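Local coordinates for cystathionine beta-lyase family protein, YNBB B.subtilis ortholog (Clostridium acetobutylicum, PDB 3HVY) that probably acts as a pyridoxal-phosphate-dependent lyase on sulphur-containing amino acids, and may be involved in aluminium resistance, at residues F87-A92 and Y256-E261; V215-C220 and V233-I238; G75-D80 and F93-F98. All blocks are in the same frame, centred on the assembly; numbering follows the deposited sequence.

Interaction 1 (F87-A92 and Y256-E261). With NA (sodium ion), chain X; EDO (1,2-ethanediol), chain Z.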
ATOM      1  N   PHE D  87     -28.478   1.197  -1.076  1.00 29.21           N
ATOM      2  CA  PHE D  87     -29.254   0.879  -2.265  1.00 29.35           C
ATOM      3  C   PHE D  87     -30.607   0.221  -1.965  1.00 29.90           C
ATOM      4  O   PHE D  87     -31.388  -0.043  -2.867  1.00 31.95           O
ATOM      5  CB  PHE D  87     -28.426  -0.017  -3.198  1.00 29.13           C
ATOM      6  CG  PHE D  87     -27.375   0.728  -3.974  1.00 33.56           C
ATOM      7  CD1 PHE D  87     -27.732   1.539  -5.029  1.00 30.91           C
ATOM      8  CD2 PHE D  87     -26.035   0.626  -3.645  1.00 34.99           C
ATOM      9  CE1 PHE D  87     -26.760   2.234  -5.780  1.00 30.51           C
ATOM     10  CE2 PHE D  87     -25.074   1.304  -4.352  1.00 38.57           C
ATOM     11  CZ  PHE D  87     -25.432   2.108  -5.443  1.00 34.38           C
ATOM     12  N   ASN D  88     -30.844  -0.064  -0.697  1.00 25.65           N
ATOM     13  CA  ASN D  88     -32.046  -0.769  -0.235  1.00 28.15           C
ATOM     14  C   ASN D  88     -32.230  -2.120  -0.908  1.00 30.26           C
ATOM     15  O   ASN D  88     -33.336  -2.460  -1.358  1.00 28.78           O
ATOM     16  CB  ASN D  88     -33.271   0.143  -0.367  1.00 27.81           C
ATOM     17  CG  ASN D  88     -33.176   1.345   0.538  1.00 33.09           C
ATOM     18  OD1 ASN D  88     -32.946   1.192   1.733  1.00 33.45           O
ATOM     19  ND2 ASN D  88     -33.350   2.540  -0.012  1.00 31.48           N
ATOM     20  N   THR D  89     -31.134  -2.885  -0.946  1.00 28.55           N
ATOM     21  CA  THR D  89     -31.112  -4.220  -1.536  1.00 31.15           C
ATOM     22  C   THR D  89     -30.842  -5.252  -0.437  1.00 31.21           C
ATOM     23  O   THR D  89     -30.378  -4.903   0.653  1.00 28.81           O
ATOM     24  CB  THR D  89     -29.997  -4.346  -2.590  1.00 31.06           C
ATOM     25  OG1 THR D  89     -28.694  -4.172  -1.978  1.00 27.46           O
ATOM     26  CG2 THR D  89     -30.217  -3.379  -3.705  1.00 26.05           C
ATOM     27  N   GLU D  90     -31.150  -6.505  -0.707  1.00 31.58           N
ATOM     28  CA  GLU D  90     -30.788  -7.591   0.217  1.00 30.56           C
ATOM     29  C   GLU D  90     -29.271  -7.724   0.343  1.00 30.79           C
ATOM     30  O   GLU D  90     -28.753  -7.924   1.422  1.00 33.55           O
ATOM     31  CB  GLU D  90     -31.316  -8.926  -0.279  1.00 28.05           C
ATOM     32  CG  GLU D  90     -32.816  -9.030  -0.234  1.00 30.23           C
ATOM     33  CD  GLU D  90     -33.342 -10.285  -0.912  1.00 34.33           C
ATOM     34  OE1 GLU D  90     -32.591 -11.059  -1.540  1.00 33.77           O
ATOM     35  OE2 GLU D  90     -34.542 -10.499  -0.789  1.00 35.13           O
ATOM     36  N   SER D  91     -28.557  -7.593  -0.765  1.00 27.19           N
ATOM     37  CA  SER D  91     -27.119  -7.805  -0.775  1.00 29.67           C
ATOM     38  C   SER D  91     -26.372  -6.861  -1.677  1.00 25.28           C
ATOM     39  O   SER D  91     -26.948  -6.172  -2.534  1.00 27.36           O
ATOM     40  CB  SER D  91     -26.777  -9.221  -1.281  1.00 29.67           C
ATOM     41  OG  SER D  91     -27.605 -10.156  -0.698  1.00 42.92           O
ATOM     42  N   ALA D  92     -25.052  -6.903  -1.507  1.00 26.22           N
ATOM     43  CA  ALA D  92     -24.133  -6.130  -2.324  1.00 26.22           C
ATOM     44  C   ALA D  92     -22.803  -6.824  -2.241  1.00 29.25           C
ATOM     45  O   ALA D  92     -22.536  -7.593  -1.294  1.00 30.68           O
ATOM     46  CB  ALA D  92     -24.023  -4.640  -1.907  1.00 26.58           C
ATOM     47  N   TYR D 256     -18.975  -2.675  -8.187  1.00 31.41           N
ATOM     48  CA  TYR D 256     -19.969  -3.158  -7.279  1.00 30.11           C
ATOM     49  C   TYR D 256     -21.102  -3.848  -8.049  1.00 31.50           C
ATOM     50  O   TYR D 256     -21.345  -3.558  -9.225  1.00 27.54           O
ATOM     51  CB  TYR D 256     -20.493  -2.036  -6.376  1.00 30.84           C
ATOM     52  CG  TYR D 256     -21.417  -1.044  -7.069  1.00 29.57           C
ATOM     53  CD1 TYR D 256     -20.906   0.087  -7.695  1.00 28.22           C
ATOM     54  CD2 TYR D 256     -22.806  -1.260  -7.101  1.00 33.69           C
ATOM     55  CE1 TYR D 256     -21.754   0.968  -8.361  1.00 26.57           C
ATOM     56  CE2 TYR D 256     -23.654  -0.378  -7.775  1.00 33.10           C
ATOM     57  CZ  TYR D 256     -23.120   0.742  -8.386  1.00 30.80           C
ATOM     58  OH  TYR D 256     -23.911   1.655  -9.059  1.00 29.41           O
ATOM     59  N   ILE D 257     -21.727  -4.801  -7.365  1.00 29.83           N
ATOM     60  CA  ILE D 257     -22.957  -5.434  -7.775  1.00 29.04           C
ATOM     61  C   ILE D 257     -23.876  -5.409  -6.567  1.00 29.65           C
ATOM     62  O   ILE D 257     -23.435  -5.655  -5.465  1.00 31.93           O
ATOM     63  CB  ILE D 257     -22.759  -6.866  -8.248  1.00 30.37           C
ATOM     64  CG1 ILE D 257     -21.851  -6.883  -9.445  1.00 31.18           C
ATOM     65  CG2 ILE D 257     -24.194  -7.540  -8.540  1.00 28.24           C
ATOM     66  CD1 ILE D 257     -21.536  -8.268 -10.010  1.00 27.77           C
ATOM     67  N   ALA D 258     -25.137  -5.044  -6.767  1.00 30.58           N
ATOM     68  CA  ALA D 258     -26.098  -4.915  -5.679  1.00 29.20           C
ATOM     69  C   ALA D 258     -27.469  -5.369  -6.145  1.00 31.05           C
ATOM     70  O   ALA D 258     -27.867  -5.172  -7.295  1.00 30.21           O
ATOM     71  CB  ALA D 258     -26.193  -3.490  -5.163  1.00 30.21           C
ATOM     72  N   GLY D 259     -28.208  -5.954  -5.218  1.00 30.24           N
ATOM     73  CA  GLY D 259     -29.536  -6.479  -5.528  1.00 28.79           C
ATOM     74  C   GLY D 259     -29.998  -7.603  -4.617  1.00 26.76           C
ATOM     75  O   GLY D 259     -29.570  -7.726  -3.464  1.00 26.80           O
ATOM     76  N   LYS D 260     -30.892  -8.427  -5.143  1.00 28.77           N
ATOM     77  CA  LYS D 260     -31.374  -9.579  -4.442  1.00 30.31           C
ATOM     78  C   LYS D 260     -30.232 -10.517  -4.172  1.00 29.62           C
ATOM     79  O   LYS D 260     -29.399 -10.715  -5.023  1.00 30.94           O
ATOM     80  CB  LYS D 260     -32.496 -10.275  -5.262  1.00 31.41           C
ATOM     81  CG  LYS D 260     -33.680  -9.305  -5.416  1.00 36.85           C
ATOM     82  CD  LYS D 260     -35.023  -9.888  -5.366  1.00 53.99           C
ATOM     83  CE  LYS D 260     -36.101  -8.775  -5.390  1.00 61.03           C
ATOM     84  NZ  LYS D 260     -36.640  -8.394  -4.031  1.00 60.17           N
ATOM     85  N   GLU D 261     -30.226 -11.124  -2.992  1.00 28.88           N
ATOM     86  CA  GLU D 261     -29.173 -12.047  -2.614  1.00 31.66           C
ATOM     87  C   GLU D 261     -28.978 -13.167  -3.645  1.00 30.16           C
ATOM     88  O   GLU D 261     -27.872 -13.505  -3.967  1.00 29.71           O
ATOM     89  CB  GLU D 261     -29.430 -12.623  -1.238  1.00 34.46           C
ATOM     90  CG  GLU D 261     -28.322 -13.526  -0.662  1.00 42.13           C
ATOM     91  CD  GLU D 261     -28.407 -14.977  -1.155  1.00 56.63           C
ATOM     92  OE1 GLU D 261     -29.543 -15.502  -1.305  1.00 64.59           O
ATOM     93  OE2 GLU D 261     -27.331 -15.602  -1.377  1.00 58.86           O
TER
HETATM   94 NA    NA X 427     -31.542   1.208   3.525  1.00 37.09          NA
HETATM   95  C1  EDO Z 429     -33.673   6.621  -0.086  1.00 42.24           C
HETATM   96  O1  EDO Z 429     -33.140   5.538   0.728  1.00 63.92           O
HETATM   97  C2  EDO Z 429     -34.400   6.203  -1.348  1.00 51.03           C
HETATM   98  O2  EDO Z 429     -35.823   6.111  -1.102  1.00 51.11           O
HETATM   99  O   HOH W   1     -33.135   1.855   5.206  1.00 47.75           O
HETATM  100  O   HOH W   2     -31.876  -1.411   3.733  1.00 44.30           O

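Interaction 2 (V215-C220 and V233-I238)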
ATOM      1  N   VAL D 215     -34.751  -7.993 -13.604  1.00 28.91           N
ATOM      2  CA  VAL D 215     -34.504  -6.668 -14.147  1.00 25.47           C
ATOM      3  C   VAL D 215     -33.144  -6.151 -13.645  1.00 27.72           C
ATOM      4  O   VAL D 215     -32.952  -5.875 -12.443  1.00 26.86           O
ATOM      5  CB  VAL D 215     -35.637  -5.714 -13.819  1.00 27.58           C
ATOM      6  CG1 VAL D 215     -35.226  -4.281 -14.198  1.00 24.82           C
ATOM      7  CG2 VAL D 215     -36.922  -6.179 -14.502  1.00 26.77           C
ATOM      8  N   PHE D 216     -32.206  -6.088 -14.583  1.00 28.61           N
ATOM      9  CA  PHE D 216     -30.848  -5.613 -14.387  1.00 29.53           C
ATOM     10  C   PHE D 216     -30.684  -4.205 -14.919  1.00 32.04           C
ATOM     11  O   PHE D 216     -31.086  -3.918 -16.068  1.00 27.44           O
ATOM     12  CB  PHE D 216     -29.828  -6.529 -15.089  1.00 31.70           C
ATOM     13  CG  PHE D 216     -28.428  -5.968 -15.077  1.00 29.52           C
ATOM     14  CD1 PHE D 216     -27.702  -5.875 -13.887  1.00 29.89           C
ATOM     15  CD2 PHE D 216     -27.838  -5.535 -16.225  1.00 36.10           C
ATOM     16  CE1 PHE D 216     -26.404  -5.322 -13.888  1.00 30.30           C
ATOM     17  CE2 PHE D 216     -26.564  -5.006 -16.201  1.00 38.12           C
ATOM     18  CZ  PHE D 216     -25.872  -4.891 -15.023  1.00 35.12           C
ATOM     19  N   VAL D 217     -30.145  -3.310 -14.082  1.00 28.65           N
ATOM     20  CA  VAL D 217     -29.783  -1.925 -14.552  1.00 29.97           C
ATOM     21  C   VAL D 217     -28.272  -1.624 -14.406  1.00 30.09           C
ATOM     22  O   VAL D 217     -27.717  -1.709 -13.322  1.00 28.87           O
ATOM     23  CB  VAL D 217     -30.580  -0.856 -13.797  1.00 29.87           C
ATOM     24  CG1 VAL D 217     -30.372   0.586 -14.354  1.00 26.01           C
ATOM     25  CG2 VAL D 217     -32.073  -1.225 -13.819  1.00 28.22           C
ATOM     26  N   ASP D 218     -27.629  -1.318 -15.524  1.00 28.02           N
ATOM     27  CA  ASP D 218     -26.269  -0.781 -15.565  1.00 29.43           C
ATOM     28  C   ASP D 218     -26.387   0.616 -14.984  1.00 28.61           C
ATOM     29  O   ASP D 218     -26.990   1.494 -15.614  1.00 29.03           O
ATOM     30  CB  ASP D 218     -25.817  -0.748 -17.016  1.00 29.04           C
ATOM     31  CG  ASP D 218     -24.496  -0.022 -17.220  1.00 34.65           C
ATOM     32  OD1 ASP D 218     -23.979   0.556 -16.234  1.00 33.23           O
ATOM     33  OD2 ASP D 218     -24.004   0.002 -18.399  1.00 32.13           O
ATOM     34  N   ASN D 219     -25.878   0.811 -13.762  1.00 30.57           N
ATOM     35  CA  ASN D 219     -26.095   2.075 -13.027  1.00 27.62           C
ATOM     36  C   ASN D 219     -24.926   3.052 -13.162  1.00 31.24           C
ATOM     37  O   ASN D 219     -24.864   4.030 -12.444  1.00 31.32           O
ATOM     38  CB  ASN D 219     -26.294   1.769 -11.545  1.00 30.24           C
ATOM     39  CG  ASN D 219     -27.096   2.814 -10.855  1.00 31.45           C
ATOM     40  OD1 ASN D 219     -27.998   3.399 -11.467  1.00 28.90           O
ATOM     41  ND2 ASN D 219     -26.776   3.090  -9.556  1.00 28.35           N
ATOM     42  N   CYS D 220     -23.961   2.732 -14.020  1.00 29.91           N
ATOM     43  CA  CYS D 220     -22.815   3.601 -14.191  1.00 33.51           C
ATOM     44  C   CYS D 220     -23.168   5.078 -14.442  1.00 31.45           C
ATOM     45  O   CYS D 220     -23.972   5.374 -15.292  1.00 33.44           O
ATOM     46  CB  CYS D 220     -21.939   3.098 -15.342  1.00 31.64           C
ATOM     47  SG  CYS D 220     -20.930   1.635 -14.928  1.00 39.16           S
ATOM     48  N   VAL D 233     -36.777   1.329  -7.202  1.00 31.77           N
ATOM     49  CA  VAL D 233     -37.986   1.296  -8.046  1.00 30.59           C
ATOM     50  C   VAL D 233     -38.151  -0.028  -8.803  1.00 30.47           C
ATOM     51  O   VAL D 233     -38.661  -0.065  -9.915  1.00 32.28           O
ATOM     52  CB  VAL D 233     -38.030   2.570  -8.985  1.00 29.14           C
ATOM     53  CG1 VAL D 233     -38.141   3.859  -8.114  1.00 30.17           C
ATOM     54  CG2 VAL D 233     -36.850   2.645  -9.839  1.00 23.25           C
ATOM     55  N   GLY D 234     -37.632  -1.109  -8.223  1.00 31.43           N
ATOM     56  CA  GLY D 234     -37.868  -2.467  -8.733  1.00 30.26           C
ATOM     57  C   GLY D 234     -36.744  -3.195  -9.426  1.00 28.43           C
ATOM     58  O   GLY D 234     -36.956  -4.289  -9.925  1.00 31.13           O
ATOM     59  N   ALA D 235     -35.568  -2.600  -9.527  1.00 28.00           N
ATOM     60  CA  ALA D 235     -34.467  -3.291 -10.128  1.00 29.99           C
ATOM     61  C   ALA D 235     -34.104  -4.468  -9.220  1.00 33.15           C
ATOM     62  O   ALA D 235     -34.042  -4.304  -7.992  1.00 31.65           O
ATOM     63  CB  ALA D 235     -33.229  -2.329 -10.314  1.00 28.25           C
ATOM     64  N   ASP D 236     -33.839  -5.633  -9.818  1.00 29.29           N
ATOM     65  CA  ASP D 236     -33.393  -6.830  -9.089  1.00 28.75           C
ATOM     66  C   ASP D 236     -31.899  -6.875  -8.832  1.00 30.85           C
ATOM     67  O   ASP D 236     -31.445  -7.488  -7.892  1.00 28.62           O
ATOM     68  CB  ASP D 236     -33.773  -8.078  -9.864  1.00 29.04           C
ATOM     69  CG  ASP D 236     -35.281  -8.290  -9.918  1.00 37.71           C
ATOM     70  OD1 ASP D 236     -35.917  -8.219  -8.858  1.00 34.65           O
ATOM     71  OD2 ASP D 236     -35.812  -8.513 -11.026  1.00 33.77           O
ATOM     72  N   ILE D 237     -31.135  -6.237  -9.697  1.00 32.24           N
ATOM     73  CA  ILE D 237     -29.723  -6.232  -9.612  1.00 31.43           C
ATOM     74  C   ILE D 237     -29.189  -5.064 -10.428  1.00 32.14           C
ATOM     75  O   ILE D 237     -29.721  -4.705 -11.491  1.00 29.87           O
ATOM     76  CB  ILE D 237     -29.126  -7.611 -10.036  1.00 32.31           C
ATOM     77  CG1 ILE D 237     -27.612  -7.640  -9.850  1.00 38.43           C
ATOM     78  CG2 ILE D 237     -29.597  -8.049 -11.428  1.00 31.17           C
ATOM     79  CD1 ILE D 237     -26.946  -9.050 -10.083  1.00 34.54           C
ATOM     80  N   ILE D 238     -28.166  -4.436  -9.872  1.00 28.86           N
ATOM     81  CA  ILE D 238     -27.489  -3.299 -10.518  1.00 28.30           C
ATOM     82  C   ILE D 238     -25.974  -3.518 -10.431  1.00 28.45           C
ATOM     83  O   ILE D 238     -25.516  -4.338  -9.644  1.00 29.57           O
ATOM     84  CB  ILE D 238     -27.880  -1.942  -9.895  1.00 26.86           C
ATOM     85  CG1 ILE D 238     -27.364  -1.801  -8.452  1.00 30.64           C
ATOM     86  CG2 ILE D 238     -29.393  -1.733  -9.930  1.00 29.72           C
ATOM     87  CD1 ILE D 238     -27.607  -0.398  -7.861  1.00 29.02           C
TER

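Interaction 3 (G75-D80 and F93-F98)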
ATOM      1  N   GLY D  75     -13.809  -5.576   7.208  1.00 32.47           N
ATOM      2  CA  GLY D  75     -13.938  -4.359   6.426  1.00 33.76           C
ATOM      3  C   GLY D  75     -14.693  -4.556   5.125  1.00 31.62           C
ATOM      4  O   GLY D  75     -15.660  -3.854   4.815  1.00 30.90           O
ATOM      5  N   ARG D  76     -14.253  -5.542   4.376  1.00 29.30           N
ATOM      6  CA  ARG D  76     -14.839  -5.912   3.129  1.00 30.54           C
ATOM      7  C   ARG D  76     -16.310  -6.291   3.299  1.00 30.00           C
ATOM      8  O   ARG D  76     -17.172  -5.800   2.577  1.00 32.25           O
ATOM      9  CB  ARG D  76     -14.080  -7.119   2.614  1.00 31.06           C
ATOM     10  CG  ARG D  76     -14.549  -7.671   1.302  1.00 30.94           C
ATOM     11  CD  ARG D  76     -13.959  -9.049   1.049  1.00 31.61           C
ATOM     12  NE  ARG D  76     -14.447 -10.012   2.014  1.00 30.51           N
ATOM     13  CZ  ARG D  76     -13.905 -11.192   2.298  1.00 32.91           C
ATOM     14  NH1 ARG D  76     -12.875 -11.636   1.628  1.00 41.11           N
ATOM     15  NH2 ARG D  76     -14.411 -11.927   3.266  1.00 37.17           N
ATOM     16  N   ASP D  77     -16.591  -7.158   4.261  1.00 30.16           N
ATOM     17  CA  ASP D  77     -17.947  -7.661   4.480  1.00 30.40           C
ATOM     18  C   ASP D  77     -18.885  -6.586   4.984  1.00 28.48           C
ATOM     19  O   ASP D  77     -20.050  -6.564   4.631  1.00 29.62           O
ATOM     20  CB  ASP D  77     -17.919  -8.868   5.419  1.00 32.28           C
ATOM     21  CG  ASP D  77     -17.189 -10.059   4.790  1.00 38.25           C
ATOM     22  OD1 ASP D  77     -17.061 -10.132   3.528  1.00 36.96           O
ATOM     23  OD2 ASP D  77     -16.716 -10.879   5.564  1.00 39.84           O
ATOM     24  N   SER D  78     -18.383  -5.668   5.783  1.00 29.16           N
ATOM     25  CA  SER D  78     -19.221  -4.583   6.255  1.00 29.28           C
ATOM     26  C   SER D  78     -19.461  -3.542   5.171  1.00 30.82           C
ATOM     27  O   SER D  78     -20.526  -2.862   5.165  1.00 32.40           O
ATOM     28  CB  SER D  78     -18.577  -3.918   7.476  1.00 29.33           C
ATOM     29  OG  SER D  78     -18.642  -4.741   8.638  1.00 33.17           O
ATOM     30  N   LEU D  79     -18.501  -3.362   4.264  1.00 30.53           N
ATOM     31  CA  LEU D  79     -18.743  -2.393   3.153  1.00 31.24           C
ATOM     32  C   LEU D  79     -19.874  -2.919   2.297  1.00 31.27           C
ATOM     33  O   LEU D  79     -20.745  -2.169   1.889  1.00 29.01           O
ATOM     34  CB  LEU D  79     -17.530  -2.086   2.318  1.00 29.52           C
ATOM     35  CG  LEU D  79     -17.687  -0.993   1.240  1.00 30.24           C
ATOM     36  CD1 LEU D  79     -18.049   0.333   1.872  1.00 30.10           C
ATOM     37  CD2 LEU D  79     -16.377  -0.864   0.495  1.00 32.17           C
ATOM     38  N   ASP D  80     -19.855  -4.203   1.991  1.00 32.89           N
ATOM     39  CA  ASP D  80     -21.016  -4.801   1.313  1.00 29.82           C
ATOM     40  C   ASP D  80     -22.346  -4.507   2.034  1.00 31.21           C
ATOM     41  O   ASP D  80     -23.340  -4.206   1.390  1.00 30.88           O
ATOM     42  CB  ASP D  80     -20.858  -6.300   1.210  1.00 33.89           C
ATOM     43  CG  ASP D  80     -19.716  -6.726   0.287  1.00 34.38           C
ATOM     44  OD1 ASP D  80     -19.166  -5.876  -0.421  1.00 33.83           O
ATOM     45  OD2 ASP D  80     -19.338  -7.943   0.307  1.00 29.88           O
ATOM     46  N   PHE D  93     -21.981  -6.529  -3.238  1.00 28.24           N
ATOM     47  CA  PHE D  93     -20.692  -7.166  -3.489  1.00 31.50           C
ATOM     48  C   PHE D  93     -19.810  -6.102  -4.135  1.00 30.16           C
ATOM     49  O   PHE D  93     -19.970  -5.770  -5.324  1.00 29.43           O
ATOM     50  CB  PHE D  93     -20.896  -8.367  -4.390  1.00 29.11           C
ATOM     51  CG  PHE D  93     -19.626  -9.089  -4.783  1.00 30.72           C
ATOM     52  CD1 PHE D  93     -18.942  -9.905  -3.884  1.00 32.18           C
ATOM     53  CD2 PHE D  93     -19.130  -8.962  -6.055  1.00 33.61           C
ATOM     54  CE1 PHE D  93     -17.833 -10.589  -4.251  1.00 32.23           C
ATOM     55  CE2 PHE D  93     -17.975  -9.633  -6.407  1.00 35.20           C
ATOM     56  CZ  PHE D  93     -17.347 -10.476  -5.502  1.00 30.89           C
ATOM     57  N   VAL D  94     -18.926  -5.550  -3.313  1.00 31.44           N
ATOM     58  CA  VAL D  94     -18.053  -4.467  -3.656  1.00 31.29           C
ATOM     59  C   VAL D  94     -16.622  -4.961  -3.503  1.00 34.40           C
ATOM     60  O   VAL D  94     -16.220  -5.481  -2.429  1.00 28.44           O
ATOM     61  CB  VAL D  94     -18.270  -3.272  -2.697  1.00 31.46           C
ATOM     62  CG1 VAL D  94     -17.459  -2.045  -3.188  1.00 30.07           C
ATOM     63  CG2 VAL D  94     -19.760  -2.978  -2.493  1.00 26.42           C
ATOM     64  N   ARG D  95     -15.833  -4.822  -4.568  1.00 31.77           N
ATOM     65  CA  ARG D  95     -14.506  -5.398  -4.562  1.00 29.32           C
ATOM     66  C   ARG D  95     -13.587  -4.581  -5.410  1.00 30.08           C
ATOM     67  O   ARG D  95     -13.986  -4.046  -6.466  1.00 31.15           O
ATOM     68  CB  ARG D  95     -14.512  -6.806  -5.146  1.00 28.49           C
ATOM     69  CG  ARG D  95     -15.250  -7.844  -4.351  1.00 33.88           C
ATOM     70  CD  ARG D  95     -14.534  -8.187  -3.058  1.00 28.89           C
ATOM     71  NE  ARG D  95     -15.171  -9.285  -2.326  1.00 29.62           N
ATOM     72  CZ  ARG D  95     -16.246  -9.161  -1.559  1.00 39.71           C
ATOM     73  NH1 ARG D  95     -16.842  -7.994  -1.426  1.00 32.29           N
ATOM     74  NH2 ARG D  95     -16.734 -10.224  -0.937  1.00 37.33           N
ATOM     75  N   PRO D  96     -12.324  -4.474  -4.984  1.00 31.48           N
ATOM     76  CA  PRO D  96     -11.284  -3.805  -5.798  1.00 31.73           C
ATOM     77  C   PRO D  96     -10.863  -4.716  -6.974  1.00 32.28           C
ATOM     78  O   PRO D  96     -10.234  -4.287  -7.948  1.00 33.09           O
ATOM     79  CB  PRO D  96     -10.123  -3.663  -4.799  1.00 32.33           C
ATOM     80  CG  PRO D  96     -10.283  -4.889  -3.924  1.00 34.22           C
ATOM     81  CD  PRO D  96     -11.778  -4.992  -3.724  1.00 33.98           C
ATOM     82  N   HIS D  97     -11.238  -5.980  -6.889  1.00 31.48           N
ATOM     83  CA  HIS D  97     -10.866  -6.954  -7.908  1.00 31.33           C
ATOM     84  C   HIS D  97     -11.500  -6.721  -9.269  1.00 34.24           C
ATOM     85  O   HIS D  97     -11.034  -7.299 -10.278  1.00 35.27           O
ATOM     86  CB  HIS D  97     -11.186  -8.374  -7.441  1.00 32.15           C
ATOM     87  CG  HIS D  97     -10.644  -8.699  -6.076  1.00 33.17           C
ATOM     88  ND1 HIS D  97      -9.662  -9.645  -5.865  1.00 36.37           N
ATOM     89  CD2 HIS D  97     -10.949  -8.188  -4.850  1.00 36.90           C
ATOM     90  CE1 HIS D  97      -9.371  -9.684  -4.571  1.00 36.34           C
ATOM     91  NE2 HIS D  97     -10.143  -8.822  -3.932  1.00 40.20           N
ATOM     92  N   PHE D  98     -12.608  -5.990  -9.339  1.00 31.92           N
ATOM     93  CA  PHE D  98     -13.184  -5.713 -10.650  1.00 30.43           C
ATOM     94  C   PHE D  98     -12.234  -4.735 -11.364  1.00 29.96           C
ATOM     95  O   PHE D  98     -11.823  -3.724 -10.796  1.00 31.84           O
ATOM     96  CB  PHE D  98     -14.544  -5.081 -10.565  1.00 29.97           C
ATOM     97  CG  PHE D  98     -15.652  -5.977 -10.051  1.00 27.51           C
ATOM     98  CD1 PHE D  98     -16.211  -6.955 -10.842  1.00 28.94           C
ATOM     99  CD2 PHE D  98     -16.170  -5.770  -8.775  1.00 30.76           C
ATOM    100  CE1 PHE D  98     -17.245  -7.698 -10.395  1.00 32.06           C
ATOM    101  CE2 PHE D  98     -17.231  -6.537  -8.318  1.00 31.25           C
ATOM    102  CZ  PHE D  98     -17.748  -7.474  -9.101  1.00 24.79           C
TER
HETATM  103  O   HOH W   3     -16.149  -4.668   0.133  1.00 29.75           O
HETATM  104  O   HOH W   4     -18.795  -9.995   1.631  1.00 43.94           O

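Interaction 1 (F87-A92 and Y256-E261)
Ser91 and Gly259 form the antiparallel hydrogen-bonded pair that joins strand 91-95 to strand 255-259: Ser91 N donates a hydrogen bond to Gly259 O at 2.9 Å, and Gly259 N donates one to Ser91 O at 3.0 Å. The carbonyl of Ser91 is gripped twice, because Thr89 OG1 donates to Ser91 O at 2.7 Å from the opposite face of its plane. Thr89 chi1 of 63° sets OG1 between the backbone N and the carbonyl carbon, while CG2 lies against the backbone of Gly259. Just before strand 91-95 begins, the side chain of Glu90 reaches an amide beyond the end of strand 255-259, Glu261 N lying 2.8 Å from Glu90 OE1 on its anti side. Lys260 is the N-cap residue, so this carboxylate sits at the start of helix 261-271, where its charge would probably suit the helix dipole.

Ala92 CB meets Ala258 CB at 4.1 Å in the non-hydrogen-bonded pair, and Phe87 CZ touches Tyr256 CE2 at 3.8 Å; the planes lie at 20° to each other, but the rings are slid apart and barely overlap. Tyr256 OH is hydrogen-bonded to Glu223 and Asn219.

Asn88, whose OD1 binds the sodium ion at 2.3 Å, closes helix 74-87 with a Schellman motif, and the whole is the antiparallel pair at one edge of the sheet, as this chain forms it, in a PLP-dependent transferase-type fold.

Interaction 2 (V215-C220 and V233-I238)
Phe216 lies against Ile237, its partner in a parallel bridge, and its side chain can be followed outward. Phe216 CB rests 4.0 Å from Ile237 CG2, and chi1 of 172° puts CG anti to the backbone N. CD1 lies near Ile237 O and 3.8 Å from Ile237 CG2. One atom further, the ring reaches the backbone of the next residue, with Phe216 CE1 3.9 Å from Ile238 C. The amide of Asp218 lies over one face of the ring, toward the rim.

The strand backbones are joined by Val217 N to Ile237 O at 3.0 Å. At the other end Val215 O accepts from Asp236 N at 2.8 Å and, weakly, from Ile237 N. Asp236 answers with its side chain: OD2 takes Val215 N at 2.8 Å in a nearly straight bond (172°), and the same oxygen has a salt bridge to Arg207. On the other face of the sheet, Val217 CG2 meets Ala235 CB.

Asp218 OD1 makes an Asx turn with Cys220 N, and OD2 is hydrogen-bonded to N1 of the PLP-lysine at position 244, the usual aspartate-pyridine pairing of this fold. Strand 214-218 is flanked by strands 177-183 and 237-241; helix 101-111 packs on Phe216, and helix 196-207 on Val215.

Interaction 3 (G75-D80 and F93-F98)
Helix 74-87 packs here on strand 91-95, one of the two outermost strands of the seven-stranded sheet within this chain, and a salt bridge holds the two together. Arg95 NH1 donates to Asp80 OD2 at 3.0 Å, almost straight at 174°, on the syn lone pair and in the guanidinium plane; carboxylate and guanidinium are nearly coplanar. The other oxygen, Asp80 OD1, takes Val94 N at 2.9 Å from above the carboxylate plane, and has a weak second bond from NH1. Arg95 NH1 also donates to Val94 O at 2.8 Å.

The guanidinium of Arg95 is sandwiched: Phe93 CE1 lies over the centre of one face, and Arg76 CD over the opposite one, 3.5 Å from Arg95 CZ. The bend at chi3 (65°) places Arg76 NE, and NE and NH2 both donate side-on to Asp77 OD1, NE at 3.0 Å. That pairing probably eases the closeness of two like charges. Water 4 donates to both Asp77 OD1 and Asp80 OD2, and Arg95 NH2 has a further partner in Gly278 O. Apart from these polar groups, Leu79 CD2 meets Val94 CG1 at 4.0 Å.

With the axes of 75-80 and 93-95 closest at 7.6 Å and running 133° apart, this is an alpha helix laid over an edge strand of the large-domain sheet of a PLP-dependent enzyme of this clan.

How the interactions relate
Along the chain, interaction 3 closes before interaction 2 opens, while interaction 1 joins residues on either side of interaction 2 and alternates with interaction 3. All three reach the same seven-stranded sheet. Interactions 1 and 3 share strand 91-95, with centres about 12 Å apart, and Ile257 O probably bonds Phe93 N between them. Interactions 1 and 2, centres about 10 Å apart, meet where strand 255-259 lies beside strand 237-241, through Ala258 and Ile238. Interactions 2 and 3, centres about 19 Å apart, do not touch. In space the sheet runs from the parallel strands near the PLP-lysine through antiparallel strand 255-259 to strand 91-95, backed by helix 74-87, although that strand comes first in the chain.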